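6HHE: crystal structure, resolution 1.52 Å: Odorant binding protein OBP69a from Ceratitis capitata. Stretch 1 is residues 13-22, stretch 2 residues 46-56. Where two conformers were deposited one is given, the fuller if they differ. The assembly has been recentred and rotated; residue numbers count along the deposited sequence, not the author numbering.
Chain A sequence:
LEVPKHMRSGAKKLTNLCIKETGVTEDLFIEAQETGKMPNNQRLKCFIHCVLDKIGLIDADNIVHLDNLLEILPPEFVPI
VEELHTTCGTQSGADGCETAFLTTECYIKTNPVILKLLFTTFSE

Stretch 1 13-22: KLTNLCIKET
Stretch 2 (46-56) CFIHCVLDKIG

How are the two backbones laid against each other? Both stretches are α-helical: residues 13-22 continue a helix begun earlier in the chain, and so does the run from Cys46, with regular i to i+4 bonds such as Cys18 N to Leu14 O (3.0 Å) and Cys50 N to Cys46 O (2.8 Å). The N-to-C directions differ by 137°, and the axes approach to 9.1 Å. The register is set by Cys18 CA over Cys50 CA at 5.8 Å and Thr22 CA over Phe47 CA at 5.7 Å, so the chain ascends one helix as it descends the other. Gly56 leaves helical geometry at phi 87°, psi 20° in a Schellman motif; at these angles a side chain would be jammed against the preceding carbonyl, which calls for glycine.

What fastens the helices together? A disulfide joins Cys18 SG to Cys50 SG at 2.2 Å, with chi3 of -83°. Both CA-to-CB bonds point toward the opposing helix, Cys18 in the m rotamer and Cys50 in t, which lets the sulfurs meet in the gap where the backbones come close. Cys18 is also a knob, seated among Phe47, Cys50, Val51 and Lys54.

How does Phe47 fill its side of the contact? Its CA-to-CB bond points sideways, but chi1 of 173° (t) and chi2 of 82° bring the ring nearer, into a hole formed by Thr15, Cys18, Ile19 and Thr22. Phe47 CE1 lies 3.7 Å from Cys18 CB and 3.9 Å from Ile19 CG1, both oblique to the ring, while Thr15 O meets the ring edge, 3.9 Å from Phe47 CE1. Thr22, with chi1 of 63° (p), turns OG1 back to donate to Cys18 O at 2.7 Å, and its methyl CG2 packs 3.6 Å from Cys46 O.

What closes the contact toward Leu14 and at its exposed margin? Leu14 (chi1 -162°, chi2 157°, both t) starts sideways and reaches over the last turn of the second helix: its CD2 is 3.9 Å from Val51 CG2, its CG 3.8 Å from Lys54 CB, and its CD1 3.8 Å from Ile55 CG1. Lys54 leaves its usual wells at chi1 -96° and chi2 28°, then extends through t angles at chi3 and chi4. Glu21, t at chi1 and chi2, reaches it: Lys54 NZ donates to Glu21 OE1 at 2.8 Å, a hydrogen-bonded salt bridge beside the disulfide, with Glu21 OE1 3.7 Å from Cys50 SG.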

# COMPACT_ATOMS: atom_id res chain seq x y z
N LYS A 13 9.72 6.25 10.02
CA LYS A 13 10.46 7.22 9.21
C LYS A 13 9.84 7.32 7.82
O LYS A 13 9.63 8.42 7.30
CB LYS A 13 11.93 6.82 9.10
CG LYS A 13 12.70 6.97 10.39
CD LYS A 13 14.20 6.73 10.21
CE LYS A 13 14.50 5.31 9.76
NZ LYS A 13 15.95 4.98 9.90
N LEU A 14 9.57 6.17 7.21
CA LEU A 14 8.97 6.14 5.88
C LEU A 14 7.60 6.82 5.88
O LEU A 14 7.29 7.64 4.99
CB LEU A 14 8.88 4.68 5.43
CG LEU A 14 8.69 4.32 3.96
CD1 LEU A 14 9.20 2.91 3.71
CD2 LEU A 14 7.25 4.38 3.63
N THR A 15 6.76 6.48 6.86
CA THR A 15 5.41 7.06 6.94
C THR A 15 5.48 8.57 7.06
O THR A 15 4.72 9.28 6.40
CB THR A 15 4.66 6.48 8.15
OG1 THR A 15 4.50 5.09 7.92
CG2 THR A 15 3.26 7.11 8.32
N ASN A 16 6.38 9.07 7.91
CA ASN A 16 6.56 10.52 8.07
C ASN A 16 6.84 11.19 6.75
O ASN A 16 6.21 12.20 6.42
CB ASN A 16 7.71 10.84 9.02
CG ASN A 16 8.16 12.33 8.93
OD1 ASN A 16 7.40 13.22 9.34
ND2 ASN A 16 9.39 12.59 8.41
N LEU A 17 7.87 10.72 6.04
CA LEU A 17 8.25 11.31 4.76
C LEU A 17 7.06 11.35 3.82
O LEU A 17 6.77 12.38 3.19
CB LEU A 17 9.37 10.51 4.10
CG LEU A 17 10.80 10.62 4.61
CD1 LEU A 17 11.67 9.75 3.72
CD2 LEU A 17 11.24 12.04 4.58
N CYS A 18 6.34 10.24 3.73
CA CYS A 18 5.26 10.17 2.75
C CYS A 18 4.07 11.03 3.17
O CYS A 18 3.42 11.64 2.30
CB CYS A 18 4.83 8.73 2.53
SG CYS A 18 6.02 7.75 1.53
N ILE A 19 3.79 11.14 4.46
CA ILE A 19 2.79 12.11 4.92
C ILE A 19 3.17 13.52 4.49
O ILE A 19 2.34 14.26 3.97
CB ILE A 19 2.60 12.01 6.44
CG1 ILE A 19 1.88 10.71 6.75
CG2 ILE A 19 1.84 13.23 6.94
CD1 ILE A 19 1.83 10.39 8.23
N LYS A 20 4.44 13.91 4.70
CA LYS A 20 4.80 15.28 4.43
C LYS A 20 4.77 15.57 2.94
O LYS A 20 4.35 16.64 2.51
CB LYS A 20 6.18 15.60 5.01
CG LYS A 20 6.21 15.66 6.51
CD LYS A 20 7.62 16.05 6.97
CE LYS A 20 7.62 16.59 8.39
NZ LYS A 20 7.06 15.59 9.31
N GLU A 21 5.18 14.56 2.15
CA GLU A 21 5.31 14.68 0.70
C GLU A 21 3.95 14.75 0.02
O GLU A 21 3.81 15.43 -1.01
CB GLU A 21 6.15 13.50 0.20
CG GLU A 21 6.44 13.46 -1.28
CD GLU A 21 7.29 12.24 -1.69
OE1 GLU A 21 8.15 11.77 -0.91
OE2 GLU A 21 7.10 11.79 -2.84
N THR A 22 2.91 14.06 0.56
CA THR A 22 1.61 13.95 -0.07
C THR A 22 0.52 14.82 0.55
O THR A 22 -0.54 15.01 -0.07
CB THR A 22 1.09 12.51 -0.05
OG1 THR A 22 0.90 12.09 1.30
CG2 THR A 22 2.05 11.61 -0.79
N CYS A 46 -2.08 8.92 -3.22
CA CYS A 46 -0.68 9.25 -3.44
C CYS A 46 0.19 8.85 -2.26
O CYS A 46 1.35 8.50 -2.49
CB CYS A 46 -0.51 10.71 -3.74
SG CYS A 46 -1.17 11.15 -5.38
N PHE A 47 -0.32 8.91 -1.03
CA PHE A 47 0.41 8.33 0.09
C PHE A 47 0.71 6.86 -0.15
O PHE A 47 1.81 6.39 0.12
CB PHE A 47 -0.40 8.51 1.38
CG PHE A 47 0.20 7.80 2.55
CD1 PHE A 47 1.24 8.40 3.25
CD2 PHE A 47 -0.28 6.56 2.94
CE1 PHE A 47 1.81 7.69 4.33
CE2 PHE A 47 0.30 5.84 4.00
CZ PHE A 47 1.35 6.44 4.70
N ILE A 48 -0.31 6.09 -0.57
CA ILE A 48 -0.10 4.67 -0.80
C ILE A 48 0.93 4.46 -1.90
O ILE A 48 1.86 3.66 -1.74
CB ILE A 48 -1.45 4.00 -1.14
CG1 ILE A 48 -2.40 4.14 0.03
CG2 ILE A 48 -1.21 2.53 -1.47
CD1 ILE A 48 -3.78 3.63 -0.24
N HIS A 49 0.86 5.25 -2.98
CA HIS A 49 1.89 5.16 -4.00
C HIS A 49 3.27 5.47 -3.43
O HIS A 49 4.24 4.78 -3.74
CB HIS A 49 1.58 6.11 -5.15
CG HIS A 49 2.64 6.12 -6.19
ND1 HIS A 49 3.70 7.00 -6.15
CD2 HIS A 49 2.83 5.32 -7.26
CE1 HIS A 49 4.51 6.74 -7.17
NE2 HIS A 49 3.99 5.75 -7.87
N CYS A 50 3.36 6.50 -2.58
CA CYS A 50 4.63 6.92 -1.97
C CYS A 50 5.25 5.78 -1.19
O CYS A 50 6.46 5.53 -1.30
CB CYS A 50 4.33 8.13 -1.07
SG CYS A 50 5.88 8.87 -0.30
N VAL A 51 4.43 5.09 -0.39
CA VAL A 51 4.93 3.98 0.41
C VAL A 51 5.43 2.87 -0.49
O VAL A 51 6.56 2.38 -0.31
CB VAL A 51 3.85 3.49 1.38
CG1 VAL A 51 4.27 2.17 2.08
CG2 VAL A 51 3.51 4.59 2.40
N LEU A 52 4.64 2.46 -1.48
CA LEU A 52 5.08 1.41 -2.40
C LEU A 52 6.38 1.79 -3.10
O LEU A 52 7.26 0.94 -3.30
CB LEU A 52 4.00 1.13 -3.45
CG LEU A 52 2.75 0.49 -2.89
CD1 LEU A 52 1.75 0.34 -4.04
CD2 LEU A 52 2.97 -0.88 -2.25
N ASP A 53 6.50 3.05 -3.48
CA ASP A 53 7.68 3.50 -4.21
C ASP A 53 8.91 3.49 -3.31
O ASP A 53 9.99 3.06 -3.74
CB ASP A 53 7.42 4.88 -4.79
CG ASP A 53 8.65 5.46 -5.47
OD1 ASP A 53 8.92 5.07 -6.62
OD2 ASP A 53 9.35 6.27 -4.85
N LYS A 54 8.74 3.90 -2.04
CA LYS A 54 9.86 3.95 -1.08
C LYS A 54 10.40 2.55 -0.81
O LYS A 54 11.61 2.39 -0.57
CB LYS A 54 9.40 4.59 0.23
CG LYS A 54 9.67 6.11 0.45
CD LYS A 54 9.72 6.91 -0.79
CE LYS A 54 9.71 8.43 -0.46
NZ LYS A 54 9.39 9.30 -1.60
N ILE A 55 9.52 1.55 -0.79
CA ILE A 55 9.93 0.17 -0.57
C ILE A 55 10.44 -0.49 -1.84
O ILE A 55 11.04 -1.57 -1.77
CB ILE A 55 8.76 -0.62 0.04
CG1 ILE A 55 8.30 0.05 1.32
CG2 ILE A 55 9.16 -2.07 0.37
CD1 ILE A 55 7.09 -0.53 1.88
N GLY A 56 10.27 0.14 -2.98
CA GLY A 56 10.69 -0.44 -4.23
C GLY A 56 9.70 -1.35 -4.92
O GLY A 56 10.11 -2.14 -5.77